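DNA polymerase III subunit beta (Pseudomonas aeruginosa, PDB 4TSZ) serves as the replicative sliding clamp, tethering DNA polymerases and other proteins to DNA and conferring processivity on them. Local coordinates at residues N128-Q133 with D213-I218; R137-R142 with C181-Q186. All blocks are in the same frame, centred on the assembly; numbering follows the deposited sequence.

Contact 1: N128-Q133 with D213-I218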
ATOM      1  N   ASN E 128      14.116  36.979   2.803  1.00 68.43           N
ATOM      2  CA  ASN E 128      12.871  36.520   3.403  1.00 67.56           C
ATOM      3  C   ASN E 128      11.658  37.116   2.726  1.00 72.88           C
ATOM      4  O   ASN E 128      11.616  38.319   2.457  1.00 74.49           O
ATOM      5  CB  ASN E 128      12.831  36.601   4.936  1.00 68.79           C
ATOM      6  CG  ASN E 128      13.127  37.927   5.590  1.00 91.82           C
ATOM      7  OD1 ASN E 128      12.885  39.018   5.057  1.00 88.91           O
ATOM      8  ND2 ASN E 128      13.553  37.845   6.834  1.00 81.43           N
ATOM      9  N   PHE E 129      10.701  36.251   2.384  1.00 68.21           N
ATOM     10  CA  PHE E 129       9.488  36.639   1.673  1.00 67.98           C
ATOM     11  C   PHE E 129       8.326  35.735   2.050  1.00 70.10           C
ATOM     12  O   PHE E 129       8.533  34.631   2.553  1.00 67.40           O
ATOM     13  CB  PHE E 129       9.735  36.575   0.145  1.00 69.41           C
ATOM     14  CG  PHE E 129      10.085  35.203  -0.401  1.00 67.99           C
ATOM     15  CD1 PHE E 129      11.410  34.780  -0.474  1.00 70.16           C
ATOM     16  CD2 PHE E 129       9.094  34.346  -0.858  1.00 68.14           C
ATOM     17  CE1 PHE E 129      11.733  33.513  -0.978  1.00 69.27           C
ATOM     18  CE2 PHE E 129       9.416  33.075  -1.351  1.00 69.29           C
ATOM     19  CZ  PHE E 129      10.734  32.673  -1.422  1.00 66.82           C
ATOM     20  N   SER E 130       7.105  36.198   1.770  1.00 68.05           N
ATOM     21  CA  SER E 130       5.882  35.437   1.990  1.00 66.93           C
ATOM     22  C   SER E 130       5.330  35.009   0.627  1.00 68.64           C
ATOM     23  O   SER E 130       5.465  35.745  -0.354  1.00 69.59           O
ATOM     24  CB  SER E 130       4.861  36.271   2.753  1.00 72.77           C
ATOM     25  OG  SER E 130       3.976  35.421   3.463  1.00 82.71           O
ATOM     26  N   ILE E 131       4.745  33.815   0.560  1.00 62.74           N
ATOM     27  CA  ILE E 131       4.193  33.259  -0.677  1.00 62.13           C
ATOM     28  C   ILE E 131       3.006  32.331  -0.392  1.00 65.44           C
ATOM     29  O   ILE E 131       2.957  31.700   0.662  1.00 65.18           O
ATOM     30  CB  ILE E 131       5.311  32.573  -1.548  1.00 64.32           C
ATOM     31  CG1 ILE E 131       4.843  32.328  -3.006  1.00 64.77           C
ATOM     32  CG2 ILE E 131       5.920  31.307  -0.881  1.00 63.30           C
ATOM     33  CD1 ILE E 131       5.836  31.650  -3.952  1.00 71.19           C
ATOM     34  N   ALA E 132       2.056  32.243  -1.337  1.00 62.18           N
ATOM     35  CA  ALA E 132       0.918  31.328  -1.253  1.00 60.86           C
ATOM     36  C   ALA E 132       1.475  29.898  -1.216  1.00 62.05           C
ATOM     37  O   ALA E 132       2.384  29.579  -1.992  1.00 60.23           O
ATOM     38  CB  ALA E 132       0.027  31.497  -2.473  1.00 62.42           C
ATOM     39  N   GLN E 133       0.964  29.061  -0.286  1.00 57.90           N
ATOM     40  CA  GLN E 133       1.385  27.666  -0.120  1.00 56.15           C
ATOM     41  C   GLN E 133       1.207  26.886  -1.422  1.00 59.60           C
ATOM     42  O   GLN E 133       2.078  26.101  -1.801  1.00 58.03           O
ATOM     43  CB  GLN E 133       0.607  26.991   1.022  1.00 56.68           C
ATOM     44  CG  GLN E 133       1.076  27.404   2.416  1.00 64.89           C
ATOM     45  CD  GLN E 133       0.369  26.662   3.527  1.00 69.65           C
ATOM     46  OE1 GLN E 133       0.177  25.448   3.477  1.00 59.90           O
ATOM     47  NE2 GLN E 133      -0.002  27.375   4.578  1.00 61.64           N
ATOM     48  N   ASP E 213      -5.633  27.705   0.618  1.00 78.70           N
ATOM     49  CA  ASP E 213      -5.841  29.147   0.776  1.00 79.49           C
ATOM     50  C   ASP E 213      -4.702  29.852   1.539  1.00 79.87           C
ATOM     51  O   ASP E 213      -4.571  31.075   1.436  1.00 81.26           O
ATOM     52  CB  ASP E 213      -7.173  29.414   1.505  1.00 83.16           C
ATOM     53  CG  ASP E 213      -8.424  29.031   0.737  1.00 98.80           C
ATOM     54  OD1 ASP E 213      -8.628  27.817   0.494  1.00 99.08           O
ATOM     55  OD2 ASP E 213      -9.242  29.933   0.448  1.00107.76           O
ATOM     56  N   GLY E 214      -3.918  29.078   2.295  1.00 72.30           N
ATOM     57  CA  GLY E 214      -2.842  29.549   3.167  1.00 70.00           C
ATOM     58  C   GLY E 214      -1.600  30.170   2.561  1.00 69.06           C
ATOM     59  O   GLY E 214      -1.323  30.033   1.362  1.00 67.60           O
ATOM     60  N   GLU E 215      -0.833  30.843   3.434  1.00 63.06           N
ATOM     61  CA  GLU E 215       0.414  31.525   3.124  1.00 61.98           C
ATOM     62  C   GLU E 215       1.573  30.862   3.881  1.00 63.24           C
ATOM     63  O   GLU E 215       1.369  30.274   4.949  1.00 62.19           O
ATOM     64  CB  GLU E 215       0.301  32.997   3.547  1.00 65.18           C
ATOM     65  CG  GLU E 215       1.110  33.955   2.688  1.00 76.08           C
ATOM     66  CD  GLU E 215       0.450  34.511   1.438  1.00 91.57           C
ATOM     67  OE1 GLU E 215      -0.594  33.969   1.005  1.00 83.24           O
ATOM     68  OE2 GLU E 215       1.004  35.481   0.871  1.00 81.89           O
ATOM     69  N   VAL E 216       2.784  30.963   3.326  1.00 57.67           N
ATOM     70  CA  VAL E 216       4.004  30.442   3.942  1.00 55.01           C
ATOM     71  C   VAL E 216       5.111  31.510   3.916  1.00 57.31           C
ATOM     72  O   VAL E 216       5.340  32.147   2.888  1.00 56.70           O
ATOM     73  CB  VAL E 216       4.442  29.048   3.386  1.00 56.99           C
ATOM     74  CG1 VAL E 216       4.735  29.085   1.883  1.00 56.87           C
ATOM     75  CG2 VAL E 216       5.621  28.462   4.170  1.00 55.46           C
ATOM     76  N   GLY E 217       5.739  31.717   5.065  1.00 53.29           N
ATOM     77  CA  GLY E 217       6.866  32.621   5.199  1.00 53.83           C
ATOM     78  C   GLY E 217       8.135  31.848   4.904  1.00 56.11           C
ATOM     79  O   GLY E 217       8.363  30.795   5.504  1.00 54.07           O
ATOM     80  N   ILE E 218       8.950  32.342   3.960  1.00 53.01           N
ATOM     81  CA  ILE E 218      10.202  31.690   3.568  1.00 51.76           C
ATOM     82  C   ILE E 218      11.407  32.517   3.978  1.00 56.73           C
ATOM     83  O   ILE E 218      11.414  33.735   3.782  1.00 57.48           O
ATOM     84  CB  ILE E 218      10.242  31.351   2.041  1.00 54.46           C
ATOM     85  CG1 ILE E 218       9.076  30.419   1.606  1.00 53.70           C
ATOM     86  CG2 ILE E 218      11.619  30.809   1.582  1.00 53.84           C
ATOM     87  CD1 ILE E 218       9.031  29.019   2.229  1.00 56.02           C
TER

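Contact 2: R137-R142 with C181-Q186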
ATOM      1  N   ARG E 137       4.000  24.856  -3.560  1.00 47.72           N
ATOM      2  CA  ARG E 137       3.735  23.436  -3.766  1.00 46.87           C
ATOM      3  C   ARG E 137       3.762  23.081  -5.265  1.00 52.36           C
ATOM      4  O   ARG E 137       4.335  22.048  -5.619  1.00 52.67           O
ATOM      5  CB  ARG E 137       2.405  22.994  -3.120  1.00 48.90           C
ATOM      6  CG  ARG E 137       2.403  21.497  -2.851  1.00 57.08           C
ATOM      7  CD  ARG E 137       1.050  20.903  -2.558  1.00 57.32           C
ATOM      8  NE  ARG E 137       1.151  19.444  -2.571  1.00 61.34           N
ATOM      9  CZ  ARG E 137       0.664  18.644  -1.631  1.00 73.37           C
ATOM     10  NH1 ARG E 137       0.014  19.150  -0.588  1.00 53.65           N
ATOM     11  NH2 ARG E 137       0.815  17.329  -1.728  1.00 62.84           N
ATOM     12  N   ARG E 138       3.161  23.943  -6.129  1.00 48.76           N
ATOM     13  CA  ARG E 138       3.142  23.819  -7.594  1.00 48.15           C
ATOM     14  C   ARG E 138       4.580  23.743  -8.132  1.00 50.15           C
ATOM     15  O   ARG E 138       4.875  22.852  -8.914  1.00 48.01           O
ATOM     16  CB  ARG E 138       2.400  25.009  -8.233  1.00 49.91           C
ATOM     17  CG  ARG E 138       2.283  24.954  -9.767  1.00 64.65           C
ATOM     18  CD  ARG E 138       1.780  26.271 -10.365  1.00 81.99           C
ATOM     19  NE  ARG E 138       1.253  26.114 -11.735  1.00 92.66           N
ATOM     20  CZ  ARG E 138       1.890  26.467 -12.858  1.00110.17           C
ATOM     21  NH1 ARG E 138       3.097  27.013 -12.804  1.00 97.75           N
ATOM     22  NH2 ARG E 138       1.318  26.280 -14.042  1.00102.87           N
ATOM     23  N   LEU E 139       5.477  24.652  -7.689  1.00 48.36           N
ATOM     24  CA  LEU E 139       6.885  24.671  -8.111  1.00 47.98           C
ATOM     25  C   LEU E 139       7.587  23.350  -7.816  1.00 50.26           C
ATOM     26  O   LEU E 139       8.307  22.835  -8.680  1.00 50.55           O
ATOM     27  CB  LEU E 139       7.657  25.834  -7.468  1.00 48.42           C
ATOM     28  CG  LEU E 139       7.290  27.252  -7.907  1.00 54.48           C
ATOM     29  CD1 LEU E 139       8.071  28.259  -7.124  1.00 54.63           C
ATOM     30  CD2 LEU E 139       7.562  27.481  -9.391  1.00 56.61           C
ATOM     31  N   ILE E 140       7.333  22.776  -6.614  1.00 44.31           N
ATOM     32  CA  ILE E 140       7.931  21.510  -6.182  1.00 41.77           C
ATOM     33  C   ILE E 140       7.312  20.337  -6.956  1.00 43.68           C
ATOM     34  O   ILE E 140       8.055  19.561  -7.550  1.00 41.68           O
ATOM     35  CB  ILE E 140       7.866  21.304  -4.636  1.00 43.78           C
ATOM     36  CG1 ILE E 140       8.541  22.466  -3.870  1.00 44.52           C
ATOM     37  CG2 ILE E 140       8.471  19.936  -4.236  1.00 43.75           C
ATOM     38  CD1 ILE E 140       8.194  22.564  -2.335  1.00 50.66           C
ATOM     39  N   ASP E 141       5.966  20.211  -6.939  1.00 40.53           N
ATOM     40  CA  ASP E 141       5.242  19.117  -7.588  1.00 40.82           C
ATOM     41  C   ASP E 141       5.398  19.074  -9.115  1.00 44.41           C
ATOM     42  O   ASP E 141       5.366  17.988  -9.679  1.00 42.55           O
ATOM     43  CB  ASP E 141       3.759  19.097  -7.181  1.00 43.39           C
ATOM     44  CG  ASP E 141       3.484  18.719  -5.729  1.00 50.77           C
ATOM     45  OD1 ASP E 141       4.394  18.153  -5.071  1.00 48.20           O
ATOM     46  OD2 ASP E 141       2.354  18.970  -5.256  1.00 56.62           O
ATOM     47  N   ARG E 142       5.606  20.229  -9.772  1.00 42.16           N
ATOM     48  CA  ARG E 142       5.799  20.246 -11.224  1.00 43.08           C
ATOM     49  C   ARG E 142       7.204  19.797 -11.628  1.00 45.12           C
ATOM     50  O   ARG E 142       7.436  19.539 -12.805  1.00 45.17           O
ATOM     51  CB  ARG E 142       5.491  21.638 -11.847  1.00 44.76           C
ATOM     52  CG  ARG E 142       4.024  22.074 -11.838  1.00 59.98           C
ATOM     53  CD  ARG E 142       3.156  21.300 -12.799  1.00 75.97           C
ATOM     54  NE  ARG E 142       1.740  21.633 -12.641  1.00 87.57           N
ATOM     55  CZ  ARG E 142       1.081  22.505 -13.396  1.00103.83           C
ATOM     56  NH1 ARG E 142       1.704  23.153 -14.374  1.00 94.52           N
ATOM     57  NH2 ARG E 142      -0.206  22.736 -13.181  1.00 93.25           N
ATOM     58  N   CYS E 181      10.166  25.117 -13.293  1.00 48.29           N
ATOM     59  CA  CYS E 181       8.909  25.856 -13.187  1.00 49.05           C
ATOM     60  C   CYS E 181       9.198  27.242 -12.627  1.00 55.33           C
ATOM     61  O   CYS E 181       9.951  27.353 -11.663  1.00 53.77           O
ATOM     62  CB  CYS E 181       7.890  25.101 -12.337  1.00 47.65           C
ATOM     63  SG  CYS E 181       6.218  25.793 -12.419  1.00 52.09           S
ATOM     64  N   SER E 182       8.651  28.293 -13.261  1.00 55.10           N
ATOM     65  CA  SER E 182       8.857  29.686 -12.848  1.00 57.32           C
ATOM     66  C   SER E 182       7.524  30.354 -12.555  1.00 67.38           C
ATOM     67  O   SER E 182       6.553  30.144 -13.286  1.00 67.97           O
ATOM     68  CB  SER E 182       9.589  30.467 -13.938  1.00 59.76           C
ATOM     69  OG  SER E 182      10.797  29.841 -14.335  1.00 62.51           O
ATOM     70  N   LEU E 183       7.472  31.144 -11.483  1.00 67.61           N
ATOM     71  CA  LEU E 183       6.282  31.891 -11.079  1.00 69.91           C
ATOM     72  C   LEU E 183       6.691  33.299 -10.656  1.00 77.23           C
ATOM     73  O   LEU E 183       7.631  33.450  -9.874  1.00 74.73           O
ATOM     74  CB  LEU E 183       5.519  31.180  -9.937  1.00 69.18           C
ATOM     75  CG  LEU E 183       4.813  29.865 -10.277  1.00 74.12           C
ATOM     76  CD1 LEU E 183       4.181  29.245  -9.030  1.00 73.15           C
ATOM     77  CD2 LEU E 183       3.756  30.052 -11.404  1.00 79.56           C
ATOM     78  N   ASP E 184       6.011  34.329 -11.197  1.00 79.19           N
ATOM     79  CA  ASP E 184       6.339  35.707 -10.845  1.00 82.10           C
ATOM     80  C   ASP E 184       5.701  36.091  -9.509  1.00 88.81           C
ATOM     81  O   ASP E 184       4.569  36.583  -9.458  1.00 90.22           O
ATOM     82  CB  ASP E 184       6.097  36.709 -11.997  1.00 86.24           C
ATOM     83  CG  ASP E 184       4.688  36.759 -12.541  1.00 98.65           C
ATOM     84  OD1 ASP E 184       4.265  35.772 -13.181  1.00 98.41           O
ATOM     85  OD2 ASP E 184       4.026  37.810 -12.376  1.00108.80           O
ATOM     86  N   ALA E 185       6.437  35.806  -8.416  1.00 85.16           N
ATOM     87  CA  ALA E 185       6.032  36.054  -7.033  1.00 85.56           C
ATOM     88  C   ALA E 185       6.314  37.488  -6.531  1.00 93.45           C
ATOM     89  O   ALA E 185       5.920  37.827  -5.409  1.00 93.19           O
ATOM     90  CB  ALA E 185       6.694  35.037  -6.123  1.00 84.36           C
ATOM     91  N   GLN E 186       6.973  38.327  -7.373  1.00 93.12           N
ATOM     92  CA  GLN E 186       7.354  39.720  -7.091  1.00 95.77           C
ATOM     93  C   GLN E 186       8.161  39.873  -5.784  1.00101.12           C
ATOM     94  O   GLN E 186       7.825  40.687  -4.920  1.00101.68           O
ATOM     95  CB  GLN E 186       6.142  40.676  -7.179  1.00 98.92           C
TER

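Contact 1: N128-Q133 with D213-I218
Phe129 and Ile218 form a hydrogen-bonded antiparallel pair: Phe129 N donates to Ile218 O and Ile218 N to Phe129 O. Their side chains lie side by side on the face shared with Ile131 and Val216. Phe129 CG sits between the backbone N and the carbonyl carbon (chi1 62°). The ring lies against its partner, with Ile218 CB over one face, 3.9 Å from the centroid in a CH-pi contact. Phe129 CZ meets Ile218 CG2 at 3.6 Å. A broad flat ring suits this place, because a branched aliphatic chain can rest on it. Two further backbone bonds join Ile131 and Val216, and beside them Ile131 CG2 touches Val216 CG1 at 3.7 Å; beta-branched aliphatic residues suit an extended strand and this buried, apolar face.

Gln133 closes the pairing where strand gives way to helix. Its N donates to Gly214 O (3.0 Å). From there the side chain runs back over the partner strand: CB lies by Gly214 O, CG packs on Val216 CB at 3.9 Å, and CD passes near Glu215 O. At the tip, NE2 donates to Glu215 O at 3.2 Å from well above the carbonyl plane, while OE1 accepts from Glu211 N, so each end of the buried amide has a partner. Gly214 leaves room, since a CB there would collide with NE2. Ser130 points to the opposite face from Phe129 and Ile131, and Glu215 CG comes within 3.3 Å of its OG. The bend beyond (chi2 88°) turns Glu215 CD back over the Ile131 carbonyl; both polar residues suit exposed positions.

Strand 125-132 is outermost in its sheet within the chain, next to strand 215-221. Leu136 of helix 133-141 covers Val216 and Ile218, while Leu168 of strand 167-173 packs on Phe129 and Ile131.

Contact 2: R137-R142 with C181-Q186
The guanidinium of Arg138 reaches Cys181 and Leu183 obliquely, its NH1 lying 3.4 Å from Cys181 SG and equally close to Leu183 CD2. NH1 is buried here and has no hydrogen-bonding partner in the model. Arg138 NE in turn lies 3.7 Å above one face of the Arg142 guanidinium, toward its rim. Glu353 probably eases the repulsion between these two cations, forming a salt bridge with Arg142 NH1 and a long, weak ion pair with Arg138 NH2. The guanidinium of Arg137 has the carboxylate of Asp141 at its edge, in plane, and NE donates to OD2 in a salt bridge one helical turn along.

Arginine suits position 138 because its extended chain, with CG anti to the backbone N (chi1 -178°), spans the distance to the strand. Next along the helix, Leu139 slides past Leu183 in the opposite direction: CD2 meets Leu183 CG at 3.7 Å and also touches Cys181 SG. The small, weakly polar cysteine and the branched leucines suit this largely apolar seam.

Helix 137-141 runs nearly antiparallel to strand 181-184, at 166° with axes 8.3 Å apart. Such helix-on-sheet packing is characteristic of the DNA-clamp domain of the beta sliding clamp family.

Contacts 1 and 2 both belong to the central clamp domain, and their centres are 12 Å apart. Strand 125-132 leads directly into helix 133-141, so one continuous piece of chain supplies the first segment of each. Contact 2 is nested within the loop that contact 1 closes. The two also touch, Ile131 CD1 packing 4.1 Å from Ala185 CB. Helix 133-141 bridges two different sheets, one holding the paired strands of contact 1 and the other holding strand 177-184 of contact 2. Leu168, already a neighbour of contact 1, also touches Leu139 of contact 2.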